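PDB 2V2K: ferredoxin from Mycobacterium smegmatis, which shuttles electrons between metabolic redox partners by means of two bound iron-sulfur clusters. Local coordinates for residues Ala15-Cys20 with Arg30-His35. Numbering follows the deposited sequence.
With F3S (Fe3-s4 cluster), chain D; F3S (Fe3-s4 cluster), chain C.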
# COMPACT_ATOMS: atom_id res chain seq x y z
N ALA A 15 -9.98 2.59 -5.02
CA ALA A 15 -10.09 2.55 -6.48
C ALA A 15 -8.99 1.67 -7.10
O ALA A 15 -9.21 0.99 -8.10
CB ALA A 15 -9.99 3.96 -7.02
N CYS A 16 -7.79 1.73 -6.51
CA CYS A 16 -6.58 1.01 -6.98
C CYS A 16 -6.74 -0.50 -7.07
O CYS A 16 -6.25 -1.12 -8.02
CB CYS A 16 -5.39 1.33 -6.07
SG CYS A 16 -5.65 0.90 -4.33
N ILE A 17 -7.42 -1.10 -6.09
CA ILE A 17 -7.52 -2.56 -6.04
C ILE A 17 -8.25 -3.12 -7.27
O ILE A 17 -7.89 -4.19 -7.75
CB ILE A 17 -8.10 -3.09 -4.69
CG1 ILE A 17 -9.52 -2.62 -4.44
CG2 ILE A 17 -7.19 -2.64 -3.54
CD1 ILE A 17 -10.23 -3.44 -3.32
N GLU A 18 -9.24 -2.39 -7.77
CA GLU A 18 -9.92 -2.77 -9.01
C GLU A 18 -8.93 -3.06 -10.13
O GLU A 18 -9.08 -4.03 -10.87
CB GLU A 18 -10.90 -1.67 -9.44
CG GLU A 18 -11.49 -0.88 -8.28
N GLU A 19 -7.91 -2.21 -10.25
CA GLU A 19 -7.09 -2.14 -11.46
C GLU A 19 -5.92 -3.15 -11.51
O GLU A 19 -5.35 -3.35 -12.58
CB GLU A 19 -6.54 -0.69 -11.66
CG GLU A 19 -7.63 0.41 -11.62
CD GLU A 19 -8.68 0.27 -12.73
OE1 GLU A 19 -8.32 -0.17 -13.84
OE2 GLU A 19 -9.87 0.61 -12.52
N CYS A 20 -5.52 -3.72 -10.38
CA CYS A 20 -4.28 -4.51 -10.34
C CYS A 20 -4.52 -5.93 -10.85
O CYS A 20 -5.23 -6.69 -10.21
CB CYS A 20 -3.69 -4.58 -8.93
SG CYS A 20 -2.16 -5.55 -8.90
N ARG A 30 -4.89 1.14 8.69
CA ARG A 30 -4.64 2.56 8.39
C ARG A 30 -4.55 2.92 6.90
O ARG A 30 -4.83 4.07 6.53
CB ARG A 30 -3.33 3.02 9.05
CG ARG A 30 -3.26 2.87 10.54
CD ARG A 30 -4.34 3.65 11.28
NE ARG A 30 -4.28 5.11 11.12
CZ ARG A 30 -3.46 5.93 11.78
NH1 ARG A 30 -2.56 5.47 12.64
NH2 ARG A 30 -3.52 7.25 11.57
N MET A 31 -4.10 1.99 6.08
CA MET A 31 -3.88 2.24 4.64
C MET A 31 -3.83 0.90 3.88
O MET A 31 -3.95 -0.16 4.50
CB MET A 31 -2.60 3.07 4.38
CG MET A 31 -1.32 2.43 4.87
SD MET A 31 0.15 3.48 4.72
CE MET A 31 0.45 3.51 2.96
N LEU A 32 -3.72 0.99 2.55
CA LEU A 32 -3.38 -0.16 1.71
C LEU A 32 -1.87 -0.18 1.42
O LEU A 32 -1.20 0.84 1.55
CB LEU A 32 -4.18 -0.18 0.41
CG LEU A 32 -5.51 -0.89 0.58
CD1 LEU A 32 -6.40 -0.06 1.52
CD2 LEU A 32 -6.20 -1.15 -0.76
N TYR A 33 -1.36 -1.36 1.07
CA TYR A 33 0.07 -1.65 0.89
C TYR A 33 0.28 -2.52 -0.35
O TYR A 33 -0.44 -3.51 -0.55
CB TYR A 33 0.62 -2.39 2.12
CG TYR A 33 0.42 -1.69 3.47
CD1 TYR A 33 -0.78 -1.82 4.20
CD2 TYR A 33 1.43 -0.92 4.02
CE1 TYR A 33 -0.94 -1.18 5.44
CE2 TYR A 33 1.27 -0.27 5.25
CZ TYR A 33 0.09 -0.42 5.96
OH TYR A 33 -0.03 0.23 7.17
N ILE A 34 1.23 -2.13 -1.19
CA ILE A 34 1.59 -2.91 -2.41
C ILE A 34 2.69 -3.90 -2.04
O ILE A 34 3.74 -3.50 -1.50
CB ILE A 34 2.06 -2.00 -3.57
CG1 ILE A 34 0.86 -1.18 -4.07
CG2 ILE A 34 2.76 -2.83 -4.67
CD1 ILE A 34 1.17 -0.09 -5.10
N HIS A 35 2.46 -5.18 -2.33
CA HIS A 35 3.47 -6.20 -2.02
C HIS A 35 4.61 -6.11 -3.02
O HIS A 35 4.39 -6.38 -4.21
CB HIS A 35 2.86 -7.61 -2.08
CG HIS A 35 3.67 -8.63 -1.38
ND1 HIS A 35 5.04 -8.71 -1.51
CD2 HIS A 35 3.32 -9.62 -0.52
CE1 HIS A 35 5.49 -9.69 -0.75
NE2 HIS A 35 4.47 -10.24 -0.12
FE1 F3S D . -5.86 3.00 -3.16
FE3 F3S D . -5.35 4.32 -0.92
FE4 F3S D . -5.65 5.65 -3.19
S1 F3S D . -6.65 2.63 -1.06
S2 F3S D . -7.10 4.44 -4.40
S3 F3S D . -4.08 4.14 -2.62
S4 F3S D . -6.28 6.25 -1.06
FE1 F3S C . 1.98 -3.21 -9.19
FE3 F3S C . -0.02 -1.35 -9.47
FE4 F3S C . -0.55 -4.00 -9.60
S1 F3S C . 2.07 -1.28 -10.39
S2 F3S C . 1.32 -4.93 -10.57
S3 F3S C . 0.27 -2.85 -7.73
S4 F3S C . -1.48 -2.35 -10.95
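Leu32 reaches from the strand 32-34 to the short helix that carries Cys16 and Ile17, in the two-cluster ferredoxin fold where one stretch of chain supplies a cysteine to each iron-sulfur cluster. The direct contact between the segments is small, about 85 Å² summed over both. One methyl of Leu32, CD2, meets the CG2 branch of Ile17 at 3.3 Å, tighter than normal van der Waals contact, and the two side chains cross at about a right angle. In Ile17 chi1 is 63°, which wedges CG1 between the backbone N and the carbonyl carbon; CG2, anti to that carbon, is the branch turned to the leucine. The same CD2 lies 4.2 Å from Cys16 SG, a looser touch beside the thiolate. Ile4 of the strand 2-4 and Ile25 of the strand 25-27 also pack on Leu32, and the latter strand pairs antiparallel with 32-34.

Both metal bonds come from the segment 15-20. Cys16 SG binds an iron of one cluster, FE1, at 2.4 Å, and Cys20 SG holds FE4 of the other. Cys20, four residues after Cys16, follows just beyond the weakly bonded turn 15-19, so this short piece of chain ties the two cofactors together; both are modelled here with three irons, although by similarity Cys20 belongs to a [4Fe-4S] site. Cys8 and Cys49 probably complete the Cys16 cluster.

The strand contributes apolar cover to the same cofactors. Leu32 lies against sulfide S1 of the Cys16 cluster, with CD1 at 3.7 Å. Two residues on, Ile34 serves the Cys20 cluster: its CG2, anti to the backbone N, and its CD1 at the end of the longer branch both rest 3.9 Å from sulfide S3.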